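Local atomic coordinates of ferrous iron uptake transporter protein B (Streptococcus thermophilus, PDB entry 3TAH), a protein that binds and probably hydrolyses GTP through this cytosolic G-protein domain, as part of a membrane transporter thought to drive ferrous iron uptake. Residues T100-I108 against R196-K204. The protein carries 1 engineered substitution. Residues are numbered along the deposited sequence; the frame is centred on the assembly and turned at random.
Sequences TTQLIETGI and RSARFYAIK
G107, just beyond helix 93-105 of the P-loop GTPase fold, takes a hydrogen bond from R196, just ahead of helix 198-206 of the FeoB cytosolic helical domain, while E105 packs on F200; the contact therefore joins the G domain to the helical domain in the cytosolic N-terminal portion of FeoB. The short helical segments run at 125° to each other with axes 9.2 Å apart. Close packing is concentrated where E105 faces F200, G107 faces R196, and T106 CA is 5.0 Å from S197 CA.

Backbone carbonyls make the shortest contacts here. E105 O lies 3.4 Å from F200 CB, while S197 CB sits 3.6 Å from T106 O. G107, with positive phi and no side chain, lets the chain leave the helix and brings its CA to 3.5 Å from R196 O in a CA-H...O contact. T106 OG1 turns back onto L103 O, a carbonyl that also accepts from T106 N, leaving CG2 obliquely across the F200 ring. One water enters even this part, donating to E105 O and R196 O.

Toward Q102 and K204 the contact is looser and water-bridged alongside I203. The extended E105 side chain crosses that of I203 at about a right angle, with OE2 3.5 Å from I203 CD1. A water links OE2 to R199 NE; Y174 and R249 bind the same carboxylate, and E179 pairs with R199. Another water joins Q102 OE1 to K204 NZ, polar ends also held by M62 and E207 respectively.

R196, at the partly exposed margin, bends at chi3 (-63°) to bring its guanidinium edge to the loop. The oxygen lies in the guanidinium plane, and NH1 donates to G107 O at 2.9 Å, with N-H...O at 164°.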
loop_
_atom_site.group_PDB
_atom_site.type_symbol
_atom_site.label_atom_id
_atom_site.label_comp_id
_atom_site.label_asym_id
_atom_site.label_seq_id
_atom_site.Cartn_x
_atom_site.Cartn_y
_atom_site.Cartn_z
ATOM N N THR A 100 -2.626 -2.556 -2.760
ATOM C CA THR A 100 -3.271 -1.921 -1.630
ATOM C C THR A 100 -2.987 -2.678 -0.328
ATOM O O THR A 100 -2.665 -2.063 0.703
ATOM C CB THR A 100 -4.790 -1.827 -1.864
ATOM O OG1 THR A 100 -5.048 -1.144 -3.102
ATOM C CG2 THR A 100 -5.459 -1.119 -0.688
ATOM N N THR A 101 -3.075 -4.010 -0.376
ATOM C CA THR A 101 -2.842 -4.809 0.839
ATOM C C THR A 101 -1.437 -4.559 1.395
ATOM O O THR A 101 -1.229 -4.467 2.606
ATOM C CB THR A 101 -3.089 -6.330 0.613
ATOM O OG1 THR A 101 -2.171 -6.858 -0.355
ATOM C CG2 THR A 101 -4.542 -6.616 0.181
ATOM N N GLN A 102 -0.470 -4.430 0.502
ATOM C CA GLN A 102 0.902 -4.159 0.890
ATOM C C GLN A 102 1.111 -2.752 1.429
ATOM O O GLN A 102 1.896 -2.555 2.356
ATOM C CB GLN A 102 1.835 -4.404 -0.292
ATOM C CG GLN A 102 1.816 -5.830 -0.814
ATOM C CD GLN A 102 2.595 -5.955 -2.094
ATOM O OE1 GLN A 102 3.770 -5.604 -2.127
ATOM N NE2 GLN A 102 1.950 -6.434 -3.160
ATOM N N LEU A 103 0.409 -1.785 0.841
ATOM C CA LEU A 103 0.433 -0.403 1.333
ATOM C C LEU A 103 -0.099 -0.305 2.769
ATOM O O LEU A 103 0.510 0.369 3.607
ATOM C CB LEU A 103 -0.343 0.524 0.399
ATOM C CG LEU A 103 0.192 0.638 -1.039
ATOM C CD1 LEU A 103 -0.799 1.414 -1.924
ATOM C CD2 LEU A 103 1.599 1.274 -1.104
ATOM N N ILE A 104 -1.213 -0.987 3.061
ATOM C CA ILE A 104 -1.784 -0.975 4.411
ATOM C C ILE A 104 -0.749 -1.483 5.414
ATOM O O ILE A 104 -0.602 -0.940 6.506
ATOM C CB ILE A 104 -3.102 -1.803 4.487
ATOM C CG1 ILE A 104 -4.198 -1.150 3.621
ATOM C CG2 ILE A 104 -3.588 -1.929 5.945
ATOM C CD1 ILE A 104 -5.470 -1.997 3.386
ATOM N N GLU A 105 -0.025 -2.529 5.028
ATOM C CA GLU A 105 0.948 -3.183 5.900
ATOM C C GLU A 105 2.155 -2.301 6.270
ATOM O O GLU A 105 2.827 -2.572 7.264
ATOM C CB GLU A 105 1.400 -4.492 5.259
ATOM C CG GLU A 105 0.255 -5.511 5.255
ATOM C CD GLU A 105 0.441 -6.666 4.298
ATOM O OE1 GLU A 105 1.418 -6.678 3.514
ATOM O OE2 GLU A 105 -0.411 -7.577 4.343
ATOM N N THR A 106 2.418 -1.249 5.498
ATOM C CA THR A 106 3.489 -0.300 5.840
ATOM C C THR A 106 3.225 0.445 7.157
ATOM O O THR A 106 4.153 0.986 7.782
ATOM C CB THR A 106 3.714 0.763 4.734
ATOM O OG1 THR A 106 2.587 1.648 4.684
ATOM C CG2 THR A 106 3.982 0.121 3.358
ATOM N N GLY A 107 1.958 0.494 7.571
ATOM C CA GLY A 107 1.558 1.210 8.759
ATOM C C GLY A 107 1.312 2.699 8.582
ATOM O O GLY A 107 1.006 3.364 9.565
ATOM N N ILE A 108 1.448 3.227 7.363
ATOM C CA ILE A 108 1.061 4.607 7.076
ATOM C C ILE A 108 -0.384 4.546 6.590
ATOM O O ILE A 108 -0.644 3.911 5.564
ATOM C CB ILE A 108 1.905 5.232 5.989
ATOM C CG1 ILE A 108 3.375 5.234 6.394
ATOM C CG2 ILE A 108 1.428 6.652 5.725
ATOM C CD1 ILE A 108 4.258 5.820 5.348
ATOM N N ARG A 196 5.377 0.133 14.010
ATOM C CA ARG A 196 4.405 0.539 12.987
ATOM C C ARG A 196 4.461 -0.307 11.713
ATOM O O ARG A 196 3.423 -0.639 11.137
ATOM C CB ARG A 196 4.596 2.015 12.621
ATOM C CG ARG A 196 3.682 2.532 11.502
ATOM C CD ARG A 196 3.848 4.050 11.318
ATOM N NE ARG A 196 3.447 4.793 12.516
ATOM C CZ ARG A 196 2.199 5.080 12.887
ATOM N NH1 ARG A 196 1.140 4.703 12.168
ATOM N NH2 ARG A 196 2.008 5.765 14.017
ATOM N N SER A 197 5.680 -0.625 11.283
ATOM C CA SER A 197 5.936 -1.333 10.041
ATOM C C SER A 197 6.342 -2.782 10.282
ATOM O O SER A 197 6.724 -3.483 9.332
ATOM C CB SER A 197 7.019 -0.593 9.238
ATOM O OG SER A 197 8.177 -0.330 10.019
ATOM N N ALA A 198 6.243 -3.243 11.532
ATOM C CA ALA A 198 6.737 -4.576 11.904
ATOM C C ALA A 198 6.107 -5.663 11.050
ATOM O O ALA A 198 6.801 -6.577 10.617
ATOM C CB ALA A 198 6.515 -4.876 13.383
ATOM N N ARG A 199 4.808 -5.548 10.793
ATOM C CA ARG A 199 4.091 -6.539 9.986
ATOM C C ARG A 199 4.595 -6.588 8.535
ATOM O O ARG A 199 4.717 -7.680 7.967
ATOM C CB ARG A 199 2.586 -6.283 10.042
ATOM C CG ARG A 199 1.765 -7.386 9.443
ATOM C CD ARG A 199 0.288 -7.171 9.739
ATOM N NE ARG A 199 -0.498 -8.129 8.985
ATOM C CZ ARG A 199 -0.790 -9.373 9.360
ATOM N NH1 ARG A 199 -0.388 -9.882 10.524
ATOM N NH2 ARG A 199 -1.509 -10.136 8.544
ATOM N N PHE A 200 4.891 -5.419 7.957
ATOM C CA PHE A 200 5.474 -5.341 6.618
ATOM C C PHE A 200 6.771 -6.140 6.568
ATOM O O PHE A 200 6.991 -6.932 5.655
ATOM C CB PHE A 200 5.776 -3.890 6.209
ATOM C CG PHE A 200 6.436 -3.781 4.873
ATOM C CD1 PHE A 200 5.674 -3.629 3.730
ATOM C CD2 PHE A 200 7.820 -3.828 4.752
ATOM C CE1 PHE A 200 6.273 -3.546 2.490
ATOM C CE2 PHE A 200 8.414 -3.739 3.500
ATOM C CZ PHE A 200 7.636 -3.598 2.383
ATOM N N TYR A 201 7.634 -5.906 7.553
ATOM C CA TYR A 201 8.915 -6.597 7.611
ATOM C C TYR A 201 8.738 -8.088 7.884
ATOM O O TYR A 201 9.438 -8.902 7.291
ATOM C CB TYR A 201 9.817 -5.977 8.671
ATOM C CG TYR A 201 10.386 -4.654 8.259
ATOM C CD1 TYR A 201 11.367 -4.582 7.271
ATOM C CD2 TYR A 201 9.971 -3.479 8.853
ATOM C CE1 TYR A 201 11.902 -3.368 6.882
ATOM C CE2 TYR A 201 10.503 -2.265 8.472
ATOM C CZ TYR A 201 11.470 -2.218 7.492
ATOM O OH TYR A 201 11.992 -1.006 7.104
ATOM N N ALA A 202 7.809 -8.445 8.769
ATOM C CA ALA A 202 7.586 -9.853 9.088
ATOM C C ALA A 202 7.139 -10.638 7.839
ATOM O O ALA A 202 7.617 -11.741 7.585
ATOM C CB ALA A 202 6.583 -10.006 10.225
ATOM N N ILE A 203 6.227 -10.067 7.063
ATOM C CA ILE A 203 5.728 -10.718 5.852
ATOM C C ILE A 203 6.836 -10.819 4.809
ATOM O O ILE A 203 6.982 -11.855 4.158
ATOM C CB ILE A 203 4.495 -10.002 5.268
ATOM C CG1 ILE A 203 3.314 -10.159 6.215
ATOM C CG2 ILE A 203 4.118 -10.612 3.889
ATOM C CD1 ILE A 203 2.165 -9.243 5.931
ATOM N N LYS A 204 7.607 -9.745 4.643
ATOM C CA LYS A 204 8.753 -9.769 3.728
ATOM C C LYS A 204 9.786 -10.829 4.089
ATOM O O LYS A 204 10.329 -11.495 3.215
ATOM C CB LYS A 204 9.420 -8.397 3.670
ATOM C CG LYS A 204 8.604 -7.381 2.900
ATOM C CD LYS A 204 8.863 -7.487 1.424
ATOM C CE LYS A 204 7.811 -6.779 0.589
ATOM N NZ LYS A 204 6.518 -7.514 0.626
HETATM O O HOH W 1 4.860 -5.551 0.155
HETATM O O HOH W 2 -1.844 -7.598 6.662
HETATM O O HOH W 3 3.135 -3.054 9.968
#